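Local coordinates for UDP-glucose 4-epimerase (Brucella ovis, PDB 4WOK), which binds NAD and probably interconverts UDP-glucose and UDP-galactose by inverting the sugar configuration at C4, at residues L63-L68 against T107-D112; H235-A240 against T314-L319; Q274-L279 against T321-A326. The protein carries 2 engineered substitutions. One frame throughout, in Å; residues are numbered along the deposited sequence. Where two conformers were deposited one is given.

How the contacts relate
Contact 1 lies in the NAD-binding Rossmann part, where helices 65-75 and 96-116 meet beside the parallel sheet. Contacts 2 and 3 lie on the opposite side of the chain's centre, with centres about 30 and 40 Å from that of contact 1. Contact 1 closes before the others open. Contacts 2 and 3 alternate along the chain, their centres 14 Å apart, and they touch: His235 and Thr325 are joined by a probable hydrogen bond. Contact 2 fastens the start of helix 236-251 to the loop before helix 319-326. Contact 3 packs helix 319-326 on helix 269-280, so contact 2 links this C-terminal pair to helix 236-251, which lies against the Rossmann part.

Contact 1: L63-L68 against T107-D112; sequences LDQARL and TQSLLD
Leu63 comes up to helix 96-116 with its backbone, its CA lying 3.8 Å from Ser109 OG. That small hydroxyl suits the close approach of the two chains and is not idle, since it is hydrogen-bonded to the carbonyl oxygen of Ile62, just before Leu63. The Leu63 side chain starts away from the helix, reaches Arg101, and comes within about 5 Å of the bound NAD. Asp64 then takes the N-cap of helix 65-75: OD1 accepts a weak bond of 3.3 Å from Arg67 N, and a short acid side chain is well matched to an otherwise unfilled amide of a first turn. Gln65 does more of the touching. Its CG stands anti to the backbone N (chi1 -164°) and the chain runs on extended from there, passing Ser109 OG with CB and CG. Its OE1 ends 3.4 Å from Asp112 CB, with the amide plane turned 79° from the carboxylate. A water bridges the two polar ends, giving one hydrogen to Gln65 OE1 at a short 2.5 Å and the other to Asp112 OD2 at 2.6 Å, while Asp112 OD1 serves Tyr165 and Arg115. Leu68 closes the inner side, laying CD2 3.7 Å from Leu110 CA; its branched end also packs on Tyr41 of strand 37-42. Two neighbouring helices resting together on the parallel sheet, helix 65-75 running into strand 79-82 and helix 96-116 into strand 121-125, are characteristic of the Rossmann fold of NAD-dependent epimerases.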
ATOM      1  N   LEU A  63      13.900  11.783  -6.584  1.00 14.61           N
ATOM      2  CA  LEU A  63      14.102  12.962  -7.428  1.00 17.66           C
ATOM      3  C   LEU A  63      15.589  13.262  -7.702  1.00 18.35           C
ATOM      4  O   LEU A  63      15.915  14.126  -8.514  1.00 21.84           O
ATOM      5  CB  LEU A  63      13.441  14.195  -6.780  1.00 16.82           C
ATOM      6  CG  LEU A  63      11.909  14.125  -6.739  1.00 18.77           C
ATOM      7  CD1 LEU A  63      11.335  15.206  -5.765  1.00 19.10           C
ATOM      8  CD2 LEU A  63      11.334  14.304  -8.146  1.00 19.25           C
ATOM      9  N   ASP A  64      16.479  12.595  -6.975  1.00 20.05           N
ATOM     10  CA  ASP A  64      17.920  12.749  -7.168  1.00 21.79           C
ATOM     11  C   ASP A  64      18.301  11.770  -8.273  1.00 27.43           C
ATOM     12  O   ASP A  64      18.730  10.649  -7.994  1.00 20.52           O
ATOM     13  CB  ASP A  64      18.661  12.457  -5.862  1.00 18.87           C
ATOM     14  CG  ASP A  64      20.183  12.617  -5.961  1.00 20.76           C
ATOM     15  OD1 ASP A  64      20.743  12.818  -7.063  1.00 24.39           O
ATOM     16  OD2 ASP A  64      20.820  12.546  -4.889  1.00 21.85           O
ATOM     17  N   GLN A  65      18.097  12.162  -9.524  1.00 21.10           N
ATOM     18  CA  GLN A  65      18.147  11.175 -10.600  1.00 23.60           C
ATOM     19  C   GLN A  65      19.552  10.595 -10.780  1.00 24.69           C
ATOM     20  O   GLN A  65      19.679   9.411 -11.064  1.00 20.43           O
ATOM     21  CB  GLN A  65      17.663  11.748 -11.929  1.00 29.95           C
ATOM     22  CG  GLN A  65      17.342  10.623 -12.932  1.00 37.66           C
ATOM     23  CD  GLN A  65      16.933  11.139 -14.286  1.00 47.22           C
ATOM     24  OE1 GLN A  65      15.762  11.433 -14.520  1.00 61.72           O
ATOM     25  NE2 GLN A  65      17.893  11.262 -15.186  1.00 39.11           N
ATOM     26  N   ALA A  66      20.594  11.402 -10.577  1.00 20.41           N
ATOM     27  CA  ALA A  66      21.965  10.871 -10.682  1.00 26.48           C
ATOM     28  C   ALA A  66      22.194   9.761  -9.660  1.00 27.04           C
ATOM     29  O   ALA A  66      22.755   8.712  -9.970  1.00 23.61           O
ATOM     30  CB  ALA A  66      23.004  11.982 -10.493  1.00 20.04           C
ATOM     31  N   ARG A  67      21.759   9.988  -8.429  1.00 21.79           N
ATOM     32  CA  ARG A  67      21.986   9.010  -7.385  1.00 20.96           C
ATOM     33  C   ARG A  67      21.193   7.739  -7.645  1.00 19.64           C
ATOM     34  O   ARG A  67      21.657   6.643  -7.357  1.00 21.35           O
ATOM     35  CB  ARG A  67      21.613   9.584  -6.021  1.00 19.19           C
ATOM     36  CG  ARG A  67      22.019   8.694  -4.843  1.00 21.62           C
ATOM     37  CD  ARG A  67      21.940   9.511  -3.572  1.00 23.99           C
ATOM     38  NE  ARG A  67      22.340   8.748  -2.401  1.00 26.47           N
ATOM     39  CZ  ARG A  67      23.600   8.533  -2.041  1.00 38.42           C
ATOM     40  NH1 ARG A  67      24.599   9.024  -2.773  1.00 40.98           N
ATOM     41  NH2 ARG A  67      23.855   7.822  -0.954  1.00 33.19           N
ATOM     42  N   LEU A  68      19.984   7.891  -8.171  1.00 20.41           N
ATOM     43  CA  LEU A  68      19.157   6.726  -8.476  1.00 19.39           C
ATOM     44  C   LEU A  68      19.761   5.910  -9.632  1.00 20.97           C
ATOM     45  O   LEU A  68      19.837   4.675  -9.575  1.00 20.54           O
ATOM     46  CB  LEU A  68      17.739   7.182  -8.803  1.00 24.22           C
ATOM     47  CG  LEU A  68      16.623   6.149  -8.897  1.00 26.30           C
ATOM     48  CD1 LEU A  68      16.582   5.234  -7.661  1.00 24.94           C
ATOM     49  CD2 LEU A  68      15.319   6.912  -9.058  1.00 20.42           C
ATOM     50  N   THR A 107       7.943   9.742  -9.629  1.00 15.38           N
ATOM     51  CA  THR A 107       7.814   8.536 -10.444  1.00 16.41           C
ATOM     52  C   THR A 107       8.475   8.732 -11.811  1.00 19.38           C
ATOM     53  O   THR A 107       9.134   7.828 -12.316  1.00 19.52           O
ATOM     54  CB  THR A 107       6.331   8.136 -10.608  1.00 18.56           C
ATOM     55  OG1 THR A 107       5.816   7.783  -9.317  1.00 19.04           O
ATOM     56  CG2 THR A 107       6.188   6.927 -11.564  1.00 17.35           C
ATOM     57  N   GLN A 108       8.337   9.913 -12.410  1.00 16.37           N
ATOM     58  CA  GLN A 108       8.966  10.101 -13.714  1.00 17.30           C
ATOM     59  C   GLN A 108      10.480   9.973 -13.590  1.00 18.07           C
ATOM     60  O   GLN A 108      11.139   9.378 -14.444  1.00 17.66           O
ATOM     61  CB  GLN A 108       8.638  11.458 -14.356  1.00 14.93           C
ATOM     62  CG  GLN A 108       9.347  11.531 -15.738  1.00 16.78           C
ATOM     63  CD  GLN A 108       9.072  12.807 -16.510  1.00 24.33           C
ATOM     64  OE1 GLN A 108       8.390  13.710 -16.031  1.00 20.80           O
ATOM     65  NE2 GLN A 108       9.610  12.882 -17.719  1.00 26.02           N
ATOM     66  N   SER A 109      11.027  10.512 -12.513  1.00 15.57           N
ATOM     67  CA  SER A 109      12.457  10.410 -12.285  1.00 18.22           C
ATOM     68  C   SER A 109      12.855   8.926 -12.174  1.00 18.49           C
ATOM     69  O   SER A 109      13.856   8.493 -12.744  1.00 16.34           O
ATOM     70  CB  SER A 109      12.838  11.190 -11.027  1.00 20.98           C
ATOM     71  OG  SER A 109      14.231  11.158 -10.802  1.00 18.32           O
ATOM     72  N   LEU A 110      12.063   8.141 -11.453  1.00 16.67           N
ATOM     73  CA  LEU A 110      12.359   6.719 -11.315  0.58 18.24           C
ATOM     74  C   LEU A 110      12.271   6.005 -12.654  1.00 17.39           C
ATOM     75  O   LEU A 110      13.123   5.171 -12.980  1.00 18.42           O
ATOM     76  CB  LEU A 110      11.415   6.063 -10.304  0.58 17.71           C
ATOM     77  CG  LEU A 110      11.537   4.536 -10.223  0.58 18.63           C
ATOM     78  CD1 LEU A 110      12.838   4.104  -9.559  0.58 16.89           C
ATOM     79  CD2 LEU A 110      10.340   3.953  -9.488  0.58 16.73           C
ATOM     80  N   LEU A 111      11.247   6.322 -13.446  1.00 16.38           N
ATOM     81  CA  LEU A 111      11.089   5.634 -14.725  1.00 18.49           C
ATOM     82  C   LEU A 111      12.183   6.053 -15.694  1.00 19.54           C
ATOM     83  O   LEU A 111      12.651   5.239 -16.497  1.00 19.82           O
ATOM     84  CB  LEU A 111       9.705   5.903 -15.319  1.00 19.07           C
ATOM     85  CG  LEU A 111       8.527   5.366 -14.484  1.00 19.35           C
ATOM     86  CD1 LEU A 111       7.265   5.598 -15.263  1.00 18.72           C
ATOM     87  CD2 LEU A 111       8.678   3.850 -14.170  1.00 21.86           C
ATOM     88  N   ASP A 112      12.608   7.314 -15.633  1.00 19.76           N
ATOM     89  CA  ASP A 112      13.749   7.707 -16.477  1.00 19.92           C
ATOM     90  C   ASP A 112      15.015   6.944 -16.066  1.00 20.55           C
ATOM     91  O   ASP A 112      15.751   6.467 -16.912  1.00 20.90           O
ATOM     92  CB  ASP A 112      13.994   9.218 -16.409  1.00 16.73           C
ATOM     93  CG  ASP A 112      12.975  10.015 -17.206  1.00 22.15           C
ATOM     94  OD1 ASP A 112      12.376   9.462 -18.136  1.00 23.02           O
ATOM     95  OD2 ASP A 112      12.772  11.214 -16.912  1.00 20.77           O
TER
HETATM   96  O   HOH W   1      13.800  12.809 -15.107  1.00 35.01           O

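Contact 2: H235-A240 against T314-L319; sequences HVTDLA and TVYSDL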
ATOM      1  N   HIS A 235      -3.952  -7.501   4.486  1.00 30.28           N
ATOM      2  CA  HIS A 235      -2.783  -7.663   5.332  1.00 29.85           C
ATOM      3  C   HIS A 235      -1.500  -7.339   4.575  1.00 31.71           C
ATOM      4  O   HIS A 235      -1.320  -7.757   3.428  1.00 32.63           O
ATOM      5  CB  HIS A 235      -2.730  -9.089   5.880  1.00 30.87           C
ATOM      6  CG  HIS A 235      -1.819  -9.247   7.055  1.00 30.70           C
ATOM      7  ND1 HIS A 235      -0.448  -9.216   6.941  1.00 30.01           N
ATOM      8  CD2 HIS A 235      -2.086  -9.427   8.371  1.00 31.15           C
ATOM      9  CE1 HIS A 235       0.094  -9.381   8.135  1.00 35.25           C
ATOM     10  NE2 HIS A 235      -0.878  -9.513   9.021  1.00 32.61           N
ATOM     11  N   VAL A 236      -0.598  -6.624   5.236  1.00 28.08           N
ATOM     12  CA  VAL A 236       0.632  -6.160   4.598  1.00 27.18           C
ATOM     13  C   VAL A 236       1.523  -7.318   4.111  1.00 28.09           C
ATOM     14  O   VAL A 236       2.255  -7.188   3.118  1.00 27.15           O
ATOM     15  CB  VAL A 236       1.421  -5.254   5.567  1.00 26.38           C
ATOM     16  CG1 VAL A 236       1.774  -6.014   6.843  1.00 26.91           C
ATOM     17  CG2 VAL A 236       2.664  -4.673   4.892  1.00 25.48           C
ATOM     18  N   THR A 237       1.461  -8.457   4.793  1.00 30.82           N
ATOM     19  CA  THR A 237       2.242  -9.609   4.346  1.00 32.22           C
ATOM     20  C   THR A 237       1.688 -10.143   3.032  1.00 30.85           C
ATOM     21  O   THR A 237       2.450 -10.569   2.155  1.00 29.81           O
ATOM     22  CB  THR A 237       2.267 -10.725   5.402  1.00 32.13           C
ATOM     23  OG1 THR A 237       2.836 -10.204   6.609  1.00 31.04           O
ATOM     24  CG2 THR A 237       3.117 -11.898   4.918  1.00 30.59           C
ATOM     25  N   ASP A 238       0.363 -10.124   2.893  1.00 30.02           N
ATOM     26  CA  ASP A 238      -0.272 -10.470   1.625  1.00 30.51           C
ATOM     27  C   ASP A 238       0.163  -9.490   0.532  1.00 29.57           C
ATOM     28  O   ASP A 238       0.380  -9.883  -0.610  1.00 30.54           O
ATOM     29  CB  ASP A 238      -1.797 -10.474   1.755  1.00 31.17           C
ATOM     30  CG  ASP A 238      -2.339 -11.792   2.312  1.00 34.01           C
ATOM     31  OD1 ASP A 238      -1.768 -12.855   1.976  1.00 33.89           O
ATOM     32  OD2 ASP A 238      -3.330 -11.759   3.082  1.00 37.52           O
ATOM     33  N   LEU A 239       0.284  -8.214   0.881  1.00 28.55           N
ATOM     34  CA  LEU A 239       0.767  -7.224  -0.092  1.00 27.65           C
ATOM     35  C   LEU A 239       2.193  -7.543  -0.504  1.00 27.38           C
ATOM     36  O   LEU A 239       2.522  -7.489  -1.687  1.00 27.28           O
ATOM     37  CB  LEU A 239       0.675  -5.796   0.472  1.00 26.68           C
ATOM     38  CG  LEU A 239      -0.748  -5.248   0.579  1.00 31.61           C
ATOM     39  CD1 LEU A 239      -0.755  -3.949   1.361  1.00 27.33           C
ATOM     40  CD2 LEU A 239      -1.375  -5.062  -0.793  1.00 27.08           C
ATOM     41  N   ALA A 240       3.038  -7.870   0.469  1.00 29.40           N
ATOM     42  CA  ALA A 240       4.409  -8.284   0.172  1.00 27.91           C
ATOM     43  C   ALA A 240       4.405  -9.459  -0.808  1.00 28.24           C
ATOM     44  O   ALA A 240       5.074  -9.428  -1.838  1.00 28.13           O
ATOM     45  CB  ALA A 240       5.147  -8.659   1.449  1.00 27.38           C
ATOM     46  N   THR A 314      -5.197 -13.924  -1.013  1.00 42.90           N
ATOM     47  CA  THR A 314      -4.794 -13.543   0.335  1.00 46.47           C
ATOM     48  C   THR A 314      -4.854 -14.759   1.245  1.00 49.06           C
ATOM     49  O   THR A 314      -5.760 -15.577   1.122  1.00 39.48           O
ATOM     50  CB  THR A 314      -5.686 -12.429   0.929  1.00 40.97           C
ATOM     51  OG1 THR A 314      -7.064 -12.779   0.785  1.00 43.20           O
ATOM     52  CG2 THR A 314      -5.433 -11.110   0.221  1.00 39.94           C
ATOM     53  N   VAL A 315      -3.887 -14.889   2.147  1.00 38.18           N
ATOM     54  CA  VAL A 315      -3.942 -15.971   3.127  1.00 43.66           C
ATOM     55  C   VAL A 315      -3.792 -15.444   4.549  1.00 42.89           C
ATOM     56  O   VAL A 315      -3.901 -16.205   5.497  1.00 38.92           O
ATOM     57  CB  VAL A 315      -2.858 -17.048   2.870  1.00 46.33           C
ATOM     58  CG1 VAL A 315      -3.010 -17.634   1.473  1.00 47.97           C
ATOM     59  CG2 VAL A 315      -1.462 -16.483   3.063  1.00 39.54           C
ATOM     60  N   TYR A 316      -3.555 -14.143   4.698  1.00 37.58           N
ATOM     61  CA  TYR A 316      -3.396 -13.550   6.028  1.00 37.19           C
ATOM     62  C   TYR A 316      -4.392 -12.424   6.302  1.00 37.05           C
ATOM     63  O   TYR A 316      -4.275 -11.718   7.305  1.00 37.63           O
ATOM     64  CB  TYR A 316      -1.974 -12.993   6.211  1.00 36.27           C
ATOM     65  CG  TYR A 316      -0.846 -13.997   6.084  1.00 37.13           C
ATOM     66  CD1 TYR A 316      -0.675 -15.008   7.020  1.00 49.72           C
ATOM     67  CD2 TYR A 316       0.071 -13.911   5.046  1.00 35.92           C
ATOM     68  CE1 TYR A 316       0.364 -15.920   6.912  1.00 49.91           C
ATOM     69  CE2 TYR A 316       1.112 -14.815   4.931  1.00 42.25           C
ATOM     70  CZ  TYR A 316       1.259 -15.814   5.864  1.00 48.13           C
ATOM     71  OH  TYR A 316       2.297 -16.714   5.747  1.00 52.45           O
ATOM     72  N   SER A 317      -5.364 -12.241   5.419  1.00 37.39           N
ATOM     73  CA  SER A 317      -6.174 -11.037   5.484  1.00 38.29           C
ATOM     74  C   SER A 317      -7.554 -11.235   6.115  1.00 41.46           C
ATOM     75  O   SER A 317      -8.465 -10.436   5.894  1.00 39.87           O
ATOM     76  CB  SER A 317      -6.313 -10.440   4.089  1.00 36.90           C
ATOM     77  OG  SER A 317      -5.060  -9.952   3.628  1.00 36.03           O
ATOM     78  N   ASP A 318      -7.706 -12.283   6.916  1.00 38.65           N
ATOM     79  CA  ASP A 318      -8.883 -12.387   7.768  1.00 42.95           C
ATOM     80  C   ASP A 318      -8.760 -11.335   8.878  1.00 42.45           C
ATOM     81  O   ASP A 318      -7.654 -11.043   9.336  1.00 40.49           O
ATOM     82  CB  ASP A 318      -9.015 -13.799   8.343  1.00 51.87           C
ATOM     83  CG  ASP A 318      -7.733 -14.280   8.984  1.00 60.18           C
ATOM     84  OD1 ASP A 318      -6.774 -14.608   8.245  1.00 63.42           O
ATOM     85  OD2 ASP A 318      -7.684 -14.323  10.230  1.00 63.06           O
ATOM     86  N   LEU A 319      -9.879 -10.749   9.289  1.00 42.63           N
ATOM     87  CA  LEU A 319      -9.850  -9.657  10.265  1.00 39.45           C
ATOM     88  C   LEU A 319      -9.059 -10.024  11.518  1.00 40.42           C
ATOM     89  O   LEU A 319      -8.254  -9.238  12.013  1.00 38.36           O
ATOM     90  CB  LEU A 319     -11.272  -9.251  10.651  1.00 39.49           C
ATOM     91  CG  LEU A 319     -11.355  -8.092  11.646  1.00 47.71           C
ATOM     92  CD1 LEU A 319     -10.636  -6.856  11.112  1.00 40.16           C
ATOM     93  CD2 LEU A 319     -12.804  -7.778  11.968  1.00 51.53           C
TER
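Asp238 receives the loop 314-319 through both carboxylate oxygens. Its OD2 accepts from Ser317 OG at 2.6 Å on the anti lone pair, and from Tyr316 N at 2.9 Å on the syn side. OD1 takes a nearly straight bond (172°) from Val315 N, 2.9 Å away and 27° out of the carboxylate plane, and also forms a salt bridge with Arg241. Two backbone amides, a hydroxyl and a guanidinium around one buried acid would be expected to favour its charged form. Ser317 OG relays the grip: while donating to Asp238, it accepts from His235 N at 2.8 Å. His235 ends strand 230-235 and is also the N-cap of helix 236-251, its ND1 accepting in the ring plane from Thr237 N at 3.0 Å. The loop thus fastens to a strand-to-helix junction whose helix packs on helix 22-33 of the Rossmann part. Further out, Tyr316 CB makes a CH-pi contact over one face of the His235 imidazole, 4.1 Å from its centroid. The Tyr316 ring meets the methyl of Thr237 obliquely, Thr237 CG2 lying 3.5 Å from Tyr316 CE2. Thr314 packs its CB and methyl against the carboxylate, CB 3.3 Å from Asp238 OD2.

Contact 3: Q274-L279 against T321-A326; sequences QSIGRL and TIIRTA
Thr325 OG1 is held by three groups: it donates to Thr321 O at 2.8 Å, one turn back in its own helix, and is hydrogen-bonded to His235 NE2 and Ala184 N. Thr321 O also accepts from Thr325 N, the amide and the hydroxyl reaching it from opposite faces of the carbonyl plane. These bonds tie the Thr325 side of helix 319-326 to His235 and Ala184, while Ile323 and Arg324 meet helix 269-280, a helix-helix pair in the C-terminal part of this extended-type epimerase fold. The short axes cross at -55° with 9.9 Å between them. Ile323 is the central side chain. Its CG1 stands anti to the carbonyl carbon (chi1 -65°) and lies 3.4 Å from Ser275 OG, its CG2 reaches 3.6 Å from Leu279 CD1, and its CD1 approaches Ile276 CG1 at 4.1 Å, the two isoleucines crossing at about a right angle. A serine keeps that spot slim, yet its buried hydroxyl has no polar partner in the model and simply rests against aliphatic carbon. Met205 of helix 200-209 packs on both Ile276 and Ile323; this helix begins just after the zinc ligand His199. At the more exposed margin, Arg324 suits its place because its long chain can keep the charged end at the surface while its flat group covers Leu279. The chain bends at chi3 (-61°), which sets NE, and beyond it Leu279 lies over one face of the guanidinium, with CD2 3.3 Å from Arg324 NH2.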
ATOM      1  N   GLN A 274     -15.207  -3.881  17.358  1.00 41.03           N
ATOM      2  CA  GLN A 274     -15.616  -5.080  18.092  1.00 49.49           C
ATOM      3  C   GLN A 274     -14.482  -6.088  18.200  1.00 48.61           C
ATOM      4  O   GLN A 274     -14.233  -6.642  19.268  1.00 41.76           O
ATOM      5  CB  GLN A 274     -16.811  -5.744  17.417  1.00 57.74           C
ATOM      6  CG  GLN A 274     -18.107  -4.977  17.519  1.00 64.56           C
ATOM      7  CD  GLN A 274     -19.217  -5.649  16.731  1.00 71.58           C
ATOM      8  OE1 GLN A 274     -19.007  -6.102  15.600  1.00 68.48           O
ATOM      9  NE2 GLN A 274     -20.401  -5.730  17.327  1.00 72.33           N
ATOM     10  N   SER A 275     -13.796  -6.317  17.082  1.00 40.88           N
ATOM     11  CA  SER A 275     -12.701  -7.278  17.035  1.00 42.91           C
ATOM     12  C   SER A 275     -11.570  -6.873  17.979  1.00 41.61           C
ATOM     13  O   SER A 275     -11.025  -7.712  18.695  1.00 42.29           O
ATOM     14  CB  SER A 275     -12.179  -7.416  15.600  1.00 46.89           C
ATOM     15  OG  SER A 275     -11.189  -8.425  15.512  1.00 54.39           O
ATOM     16  N   ILE A 276     -11.224  -5.588  17.980  1.00 39.14           N
ATOM     17  CA  ILE A 276     -10.191  -5.069  18.874  1.00 38.50           C
ATOM     18  C   ILE A 276     -10.534  -5.294  20.353  1.00 43.91           C
ATOM     19  O   ILE A 276      -9.690  -5.737  21.139  1.00 42.78           O
ATOM     20  CB  ILE A 276      -9.965  -3.565  18.642  1.00 37.80           C
ATOM     21  CG1 ILE A 276      -9.339  -3.328  17.266  1.00 37.05           C
ATOM     22  CG2 ILE A 276      -9.086  -2.973  19.733  1.00 37.32           C
ATOM     23  CD1 ILE A 276      -9.270  -1.869  16.868  1.00 38.96           C
ATOM     24  N   GLY A 277     -11.769  -4.977  20.726  1.00 43.57           N
ATOM     25  CA  GLY A 277     -12.209  -5.139  22.103  1.00 48.05           C
ATOM     26  C   GLY A 277     -12.119  -6.592  22.536  1.00 48.49           C
ATOM     27  O   GLY A 277     -11.675  -6.911  23.640  1.00 49.47           O
ATOM     28  N   ARG A 278     -12.529  -7.472  21.634  1.00 44.04           N
ATOM     29  CA  ARG A 278     -12.538  -8.909  21.876  1.00 47.52           C
ATOM     30  C   ARG A 278     -11.141  -9.507  22.028  1.00 51.82           C
ATOM     31  O   ARG A 278     -10.884 -10.267  22.958  1.00 50.19           O
ATOM     32  CB  ARG A 278     -13.271  -9.602  20.734  1.00 47.05           C
ATOM     33  CG  ARG A 278     -13.485 -11.084  20.914  1.00 57.35           C
ATOM     34  CD  ARG A 278     -14.098 -11.661  19.651  1.00 67.09           C
ATOM     35  NE  ARG A 278     -15.066 -10.734  19.067  1.00 74.29           N
ATOM     36  CZ  ARG A 278     -15.016 -10.279  17.818  1.00 75.80           C
ATOM     37  NH1 ARG A 278     -14.045 -10.672  16.999  1.00 79.07           N
ATOM     38  NH2 ARG A 278     -15.943  -9.433  17.386  1.00 73.49           N
ATOM     39  N   LEU A 279     -10.235  -9.169  21.115  1.00 40.56           N
ATOM     40  CA  LEU A 279      -8.917  -9.796  21.096  1.00 40.01           C
ATOM     41  C   LEU A 279      -7.929  -9.160  22.068  1.00 47.20           C
ATOM     42  O   LEU A 279      -6.941  -9.786  22.453  1.00 47.35           O
ATOM     43  CB  LEU A 279      -8.335  -9.744  19.682  1.00 47.77           C
ATOM     44  CG  LEU A 279      -9.045 -10.622  18.651  1.00 49.44           C
ATOM     45  CD1 LEU A 279      -8.642 -10.231  17.230  1.00 49.26           C
ATOM     46  CD2 LEU A 279      -8.724 -12.083  18.911  1.00 50.21           C
ATOM     47  N   THR A 321      -6.559 -12.087  11.987  1.00 38.32           N
ATOM     48  CA  THR A 321      -5.108 -12.037  11.791  1.00 37.53           C
ATOM     49  C   THR A 321      -4.606 -10.597  11.679  1.00 36.58           C
ATOM     50  O   THR A 321      -3.575 -10.236  12.252  1.00 37.71           O
ATOM     51  CB  THR A 321      -4.685 -12.817  10.535  1.00 37.62           C
ATOM     52  OG1 THR A 321      -5.037 -14.196  10.708  1.00 44.36           O
ATOM     53  CG2 THR A 321      -3.186 -12.711  10.314  1.00 36.83           C
ATOM     54  N   ILE A 322      -5.345  -9.775  10.948  1.00 36.88           N
ATOM     55  CA  ILE A 322      -4.998  -8.359  10.827  1.00 37.81           C
ATOM     56  C   ILE A 322      -4.937  -7.729  12.213  1.00 38.99           C
ATOM     57  O   ILE A 322      -3.949  -7.088  12.569  1.00 34.79           O
ATOM     58  CB  ILE A 322      -6.010  -7.612   9.946  1.00 35.76           C
ATOM     59  CG1 ILE A 322      -5.829  -8.025   8.485  1.00 35.72           C
ATOM     60  CG2 ILE A 322      -5.893  -6.112  10.140  1.00 35.08           C
ATOM     61  CD1 ILE A 322      -6.910  -7.512   7.559  1.00 36.95           C
ATOM     62  N   ILE A 323      -5.976  -7.954  13.016  1.00 37.09           N
ATOM     63  CA  ILE A 323      -6.027  -7.319  14.329  1.00 37.45           C
ATOM     64  C   ILE A 323      -4.951  -7.854  15.256  1.00 35.97           C
ATOM     65  O   ILE A 323      -4.232  -7.093  15.895  1.00 35.39           O
ATOM     66  CB  ILE A 323      -7.386  -7.515  15.007  1.00 39.24           C
ATOM     67  CG1 ILE A 323      -8.481  -6.802  14.209  1.00 43.42           C
ATOM     68  CG2 ILE A 323      -7.320  -6.992  16.430  1.00 39.83           C
ATOM     69  CD1 ILE A 323      -8.174  -5.354  13.919  1.00 41.70           C
ATOM     70  N   ARG A 324      -4.854  -9.177  15.325  1.00 36.49           N
ATOM     71  CA  ARG A 324      -3.907  -9.840  16.206  1.00 36.43           C
ATOM     72  C   ARG A 324      -2.448  -9.433  15.933  1.00 45.53           C
ATOM     73  O   ARG A 324      -1.655  -9.254  16.861  1.00 35.20           O
ATOM     74  CB  ARG A 324      -4.064 -11.353  16.064  1.00 58.35           C
ATOM     75  CG  ARG A 324      -3.658 -12.148  17.276  1.00 62.13           C
ATOM     76  CD  ARG A 324      -3.844 -13.638  17.031  1.00 63.25           C
ATOM     77  NE  ARG A 324      -5.239 -13.979  16.764  1.00 68.13           N
ATOM     78  CZ  ARG A 324      -6.103 -14.366  17.698  1.00 72.07           C
ATOM     79  NH1 ARG A 324      -5.718 -14.462  18.966  1.00 73.43           N
ATOM     80  NH2 ARG A 324      -7.351 -14.662  17.365  1.00 75.23           N
ATOM     81  N   THR A 325      -2.083  -9.279  14.667  1.00 35.10           N
ATOM     82  CA  THR A 325      -0.684  -8.985  14.364  1.00 34.31           C
ATOM     83  C   THR A 325      -0.362  -7.503  14.521  1.00 34.27           C
ATOM     84  O   THR A 325       0.773  -7.148  14.819  1.00 32.96           O
ATOM     85  CB  THR A 325      -0.287  -9.464  12.943  1.00 34.20           C
ATOM     86  OG1 THR A 325      -1.133  -8.860  11.959  1.00 34.19           O
ATOM     87  CG2 THR A 325      -0.438 -10.964  12.862  1.00 34.95           C
ATOM     88  N   ALA A 326      -1.355  -6.637  14.350  1.00 33.61           N
ATOM     89  CA  ALA A 326      -1.116  -5.200  14.492  1.00 32.96           C
ATOM     90  C   ALA A 326      -1.126  -4.749  15.955  1.00 33.01           C
ATOM     91  O   ALA A 326      -0.329  -3.906  16.359  1.00 33.03           O
ATOM     92  CB  ALA A 326      -2.145  -4.414  13.698  1.00 33.02           C
TER